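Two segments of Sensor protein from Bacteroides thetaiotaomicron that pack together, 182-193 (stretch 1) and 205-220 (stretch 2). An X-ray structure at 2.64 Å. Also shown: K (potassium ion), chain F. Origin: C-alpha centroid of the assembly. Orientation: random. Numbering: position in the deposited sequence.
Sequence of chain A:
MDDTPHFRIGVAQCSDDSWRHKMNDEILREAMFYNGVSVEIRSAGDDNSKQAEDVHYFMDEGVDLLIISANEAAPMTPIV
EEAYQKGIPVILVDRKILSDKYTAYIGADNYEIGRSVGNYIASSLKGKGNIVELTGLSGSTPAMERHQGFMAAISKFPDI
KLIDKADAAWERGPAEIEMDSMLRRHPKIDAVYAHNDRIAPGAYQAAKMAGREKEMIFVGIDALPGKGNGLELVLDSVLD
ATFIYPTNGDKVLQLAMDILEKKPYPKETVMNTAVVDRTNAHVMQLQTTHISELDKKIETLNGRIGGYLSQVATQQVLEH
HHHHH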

# COMPACT_ATOMS: atom_id res chain seq x y z
N MET A 182 -13.87 21.41 25.80
CA MET A 182 -12.73 22.21 25.34
C MET A 182 -13.13 23.37 24.41
O MET A 182 -12.64 24.49 24.57
CB MET A 182 -11.67 21.32 24.69
CG MET A 182 -10.95 20.42 25.67
SD MET A 182 -10.04 19.10 24.86
CE MET A 182 -9.19 18.37 26.25
N LEU A 183 -14.03 23.09 23.46
CA LEU A 183 -14.55 24.13 22.56
C LEU A 183 -15.21 25.27 23.34
O LEU A 183 -14.92 26.45 23.11
CB LEU A 183 -15.54 23.53 21.56
CG LEU A 183 -15.02 22.50 20.55
CD1 LEU A 183 -16.14 21.56 20.08
CD2 LEU A 183 -14.34 23.20 19.37
N ARG A 184 -16.09 24.90 24.27
CA ARG A 184 -16.80 25.84 25.11
C ARG A 184 -15.83 26.76 25.87
O ARG A 184 -16.09 27.97 26.00
CB ARG A 184 -17.66 25.05 26.09
CG ARG A 184 -18.86 25.78 26.69
CD ARG A 184 -19.59 24.87 27.72
NE ARG A 184 -19.95 23.55 27.15
CZ ARG A 184 -19.56 22.35 27.61
NH1 ARG A 184 -18.78 22.26 28.68
NH2 ARG A 184 -19.96 21.24 27.00
N ARG A 185 -14.71 26.20 26.33
CA ARG A 185 -13.78 26.92 27.22
C ARG A 185 -12.58 27.56 26.50
O ARG A 185 -11.83 28.32 27.11
CB ARG A 185 -13.30 25.99 28.36
CG ARG A 185 -14.43 25.62 29.34
CD ARG A 185 -13.97 24.81 30.55
NE ARG A 185 -13.66 23.45 30.16
CZ ARG A 185 -12.43 23.00 29.96
NH1 ARG A 185 -11.39 23.81 30.12
NH2 ARG A 185 -12.23 21.73 29.59
N HIS A 186 -12.42 27.25 25.22
CA HIS A 186 -11.26 27.72 24.46
C HIS A 186 -11.66 28.20 23.06
O HIS A 186 -11.89 27.38 22.16
CB HIS A 186 -10.19 26.61 24.37
CG HIS A 186 -9.71 26.12 25.70
ND1 HIS A 186 -8.99 26.91 26.58
CD2 HIS A 186 -9.84 24.92 26.31
CE1 HIS A 186 -8.70 26.22 27.66
NE2 HIS A 186 -9.21 25.01 27.53
N PRO A 187 -11.76 29.53 22.87
CA PRO A 187 -12.13 30.12 21.56
C PRO A 187 -11.11 29.91 20.44
O PRO A 187 -11.46 29.94 19.27
CB PRO A 187 -12.29 31.61 21.86
CG PRO A 187 -11.48 31.84 23.10
CD PRO A 187 -11.63 30.57 23.91
N LYS A 188 -9.84 29.71 20.80
CA LYS A 188 -8.81 29.52 19.80
C LYS A 188 -8.15 28.15 19.98
O LYS A 188 -7.33 27.94 20.89
CB LYS A 188 -7.77 30.65 19.85
CG LYS A 188 -7.08 30.88 18.51
CD LYS A 188 -5.61 31.34 18.66
CE LYS A 188 -4.92 31.49 17.28
NZ LYS A 188 -3.49 31.02 17.28
N ILE A 189 -8.53 27.21 19.11
CA ILE A 189 -7.90 25.90 19.03
C ILE A 189 -7.43 25.63 17.59
O ILE A 189 -8.21 25.65 16.64
CB ILE A 189 -8.85 24.76 19.53
CG1 ILE A 189 -9.29 25.00 20.99
CG2 ILE A 189 -8.17 23.40 19.40
CD1 ILE A 189 -10.49 24.14 21.43
N ASP A 190 -6.14 25.37 17.43
CA ASP A 190 -5.57 25.18 16.10
C ASP A 190 -5.31 23.71 15.73
O ASP A 190 -5.10 23.38 14.56
CB ASP A 190 -4.30 26.05 15.94
CG ASP A 190 -4.53 27.49 16.38
OD1 ASP A 190 -5.39 28.17 15.80
OD2 ASP A 190 -3.87 27.92 17.35
N ALA A 191 -5.34 22.83 16.73
CA ALA A 191 -5.04 21.42 16.50
C ALA A 191 -5.57 20.50 17.58
O ALA A 191 -5.52 20.81 18.77
CB ALA A 191 -3.54 21.19 16.34
N VAL A 192 -6.05 19.35 17.13
CA VAL A 192 -6.46 18.27 18.03
C VAL A 192 -5.49 17.12 17.84
O VAL A 192 -5.29 16.65 16.71
CB VAL A 192 -7.93 17.83 17.74
CG1 VAL A 192 -8.39 16.74 18.70
CG2 VAL A 192 -8.85 19.03 17.83
N TYR A 193 -4.88 16.68 18.93
CA TYR A 193 -4.07 15.47 18.94
C TYR A 193 -4.89 14.41 19.63
O TYR A 193 -5.14 14.50 20.83
CB TYR A 193 -2.78 15.70 19.71
CG TYR A 193 -1.91 14.48 19.96
CD1 TYR A 193 -2.00 13.32 19.16
CD2 TYR A 193 -0.94 14.51 20.97
CE1 TYR A 193 -1.18 12.22 19.38
CE2 TYR A 193 -0.11 13.42 21.20
CZ TYR A 193 -0.22 12.29 20.42
OH TYR A 193 0.63 11.24 20.68
N GLN A 205 -16.44 15.51 15.22
CA GLN A 205 -17.88 15.69 15.24
C GLN A 205 -18.30 16.73 16.29
O GLN A 205 -19.27 17.47 16.09
CB GLN A 205 -18.59 14.36 15.42
CG GLN A 205 -20.07 14.51 15.52
CD GLN A 205 -20.81 13.49 14.71
OE1 GLN A 205 -20.86 12.30 15.06
NE2 GLN A 205 -21.42 13.94 13.62
N ALA A 206 -17.55 16.82 17.38
CA ALA A 206 -17.82 17.89 18.32
C ALA A 206 -17.56 19.25 17.65
O ALA A 206 -18.33 20.19 17.87
CB ALA A 206 -16.99 17.72 19.57
N ALA A 207 -16.53 19.32 16.82
CA ALA A 207 -16.11 20.59 16.22
C ALA A 207 -17.07 20.97 15.11
O ALA A 207 -17.50 22.12 15.02
CB ALA A 207 -14.69 20.49 15.71
N LYS A 208 -17.38 19.98 14.26
CA LYS A 208 -18.35 20.09 13.17
C LYS A 208 -19.63 20.71 13.70
O LYS A 208 -20.12 21.71 13.17
CB LYS A 208 -18.66 18.68 12.65
CG LYS A 208 -18.66 18.49 11.14
CD LYS A 208 -19.90 19.03 10.47
CE LYS A 208 -19.93 18.65 8.99
NZ LYS A 208 -20.25 17.20 8.82
N MET A 209 -20.15 20.12 14.78
CA MET A 209 -21.43 20.53 15.35
C MET A 209 -21.39 21.89 15.99
O MET A 209 -22.43 22.52 16.17
CB MET A 209 -21.96 19.47 16.32
CG MET A 209 -22.40 18.23 15.57
SD MET A 209 -23.01 16.86 16.57
CE MET A 209 -24.70 17.43 16.82
N ALA A 210 -20.19 22.37 16.33
CA ALA A 210 -20.05 23.70 16.91
C ALA A 210 -19.71 24.73 15.82
O ALA A 210 -19.42 25.89 16.12
CB ALA A 210 -19.03 23.70 18.04
N GLY A 211 -19.77 24.28 14.56
CA GLY A 211 -19.37 25.06 13.40
C GLY A 211 -17.91 25.48 13.41
O GLY A 211 -17.59 26.55 12.92
N ARG A 212 -17.02 24.66 13.96
CA ARG A 212 -15.61 25.07 14.11
C ARG A 212 -14.55 24.11 13.59
O ARG A 212 -13.37 24.31 13.85
CB ARG A 212 -15.31 25.36 15.59
CG ARG A 212 -15.90 26.65 16.12
CD ARG A 212 -15.69 26.73 17.60
NE ARG A 212 -14.27 26.85 17.97
CZ ARG A 212 -13.82 26.91 19.22
NH1 ARG A 212 -14.67 26.84 20.25
NH2 ARG A 212 -12.52 27.03 19.46
N GLU A 213 -14.94 23.08 12.85
CA GLU A 213 -14.01 22.07 12.35
C GLU A 213 -13.02 22.56 11.28
O GLU A 213 -12.04 21.87 10.98
CB GLU A 213 -14.77 20.85 11.82
CG GLU A 213 -15.20 20.95 10.33
CD GLU A 213 -16.38 21.89 10.09
OE1 GLU A 213 -16.92 22.47 11.06
OE2 GLU A 213 -16.77 22.02 8.90
N LYS A 214 -13.27 23.73 10.70
CA LYS A 214 -12.33 24.29 9.73
C LYS A 214 -11.28 25.19 10.38
O LYS A 214 -10.40 25.72 9.72
CB LYS A 214 -13.07 24.99 8.58
CG LYS A 214 -13.88 24.02 7.73
CD LYS A 214 -14.75 24.72 6.66
CE LYS A 214 -15.44 23.67 5.78
NZ LYS A 214 -15.81 24.16 4.41
N GLU A 215 -11.36 25.34 11.70
CA GLU A 215 -10.42 26.21 12.42
C GLU A 215 -9.19 25.47 12.92
O GLU A 215 -8.31 26.08 13.50
CB GLU A 215 -11.11 26.85 13.63
CG GLU A 215 -12.27 27.77 13.30
CD GLU A 215 -12.95 28.32 14.55
OE1 GLU A 215 -12.70 27.81 15.67
OE2 GLU A 215 -13.73 29.28 14.41
N MET A 216 -9.15 24.16 12.72
CA MET A 216 -8.16 23.30 13.36
C MET A 216 -7.89 22.05 12.54
O MET A 216 -8.73 21.62 11.74
CB MET A 216 -8.63 22.91 14.77
CG MET A 216 -9.94 22.13 14.82
SD MET A 216 -10.63 21.98 16.48
CE MET A 216 -11.43 23.58 16.67
N ILE A 217 -6.70 21.49 12.71
CA ILE A 217 -6.35 20.22 12.08
C ILE A 217 -6.57 19.08 13.07
O ILE A 217 -6.56 19.30 14.29
CB ILE A 217 -4.88 20.20 11.62
CG1 ILE A 217 -3.94 20.39 12.81
CG2 ILE A 217 -4.65 21.21 10.45
CD1 ILE A 217 -2.56 19.86 12.57
N PHE A 218 -6.77 17.87 12.54
CA PHE A 218 -7.00 16.68 13.36
C PHE A 218 -5.95 15.62 13.09
O PHE A 218 -5.74 15.21 11.94
CB PHE A 218 -8.41 16.12 13.15
CG PHE A 218 -9.50 17.05 13.61
CD1 PHE A 218 -10.09 16.89 14.87
CD2 PHE A 218 -9.93 18.11 12.79
CE1 PHE A 218 -11.09 17.79 15.31
CE2 PHE A 218 -10.93 18.99 13.23
CZ PHE A 218 -11.50 18.84 14.48
N VAL A 219 -5.29 15.16 14.16
CA VAL A 219 -4.28 14.10 14.04
C VAL A 219 -4.61 12.92 14.95
O VAL A 219 -4.94 13.10 16.12
CB VAL A 219 -2.84 14.62 14.29
CG1 VAL A 219 -1.85 13.53 13.98
CG2 VAL A 219 -2.56 15.85 13.43
N GLY A 220 -4.54 11.72 14.39
CA GLY A 220 -4.84 10.50 15.14
C GLY A 220 -3.75 9.47 14.99
O GLY A 220 -2.72 9.74 14.37
K K F . -10.13 20.57 9.52
O HOH W 1 -10.12 18.82 6.63

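Two short parallel strands and one arginine join these stretches. In the strands, each backbone bond pairs an N-H donor with a carbonyl acceptor across the parallel strands: Ile-217 N donates to Asp-190 O (3.1 Å), Val-192 N to Ile-217 O (2.9 Å), and Val-219 N to Val-192 O (3.0 Å). Val-192 thus spends both its NH and its carbonyl on the partner strand.

Near the end of helix 182-185, Arg-212, whose CA-to-CB bond points toward stretch 1, donates to the carbonyls of Leu-183 and His-186. Its NH1 donates to Leu-183 O (2.9 Å), which otherwise receives within its stretch only a weak bond from His-186 N, and its NH2 to His-186 O (2.8 Å, nearly straight); a weak bond also runs from NH1 to His-186 O (3.4 Å). The third nitrogen, NE, is held by Glu-215 OE1 at 2.9 Å in a salt bridge within stretch 2, which balances the charge and helps fix the guanidinium. Arginine suits the place because its planar guanidinium carries several N-H donors at the end of a long side chain.

Apolar side chains fill the space between. Leu-183 sets CD1 against Ala-206 CB (4.0 Å) and CD2 against Met-216 CE (4.0 Å); the short side chain of Ala-206 offers a small apolar surface to Leu-183. The flexible Met-216 also reaches Val-192, SD to CG2 at 3.7 Å, while its carbonyl O binds the potassium ion K at 2.8 Å.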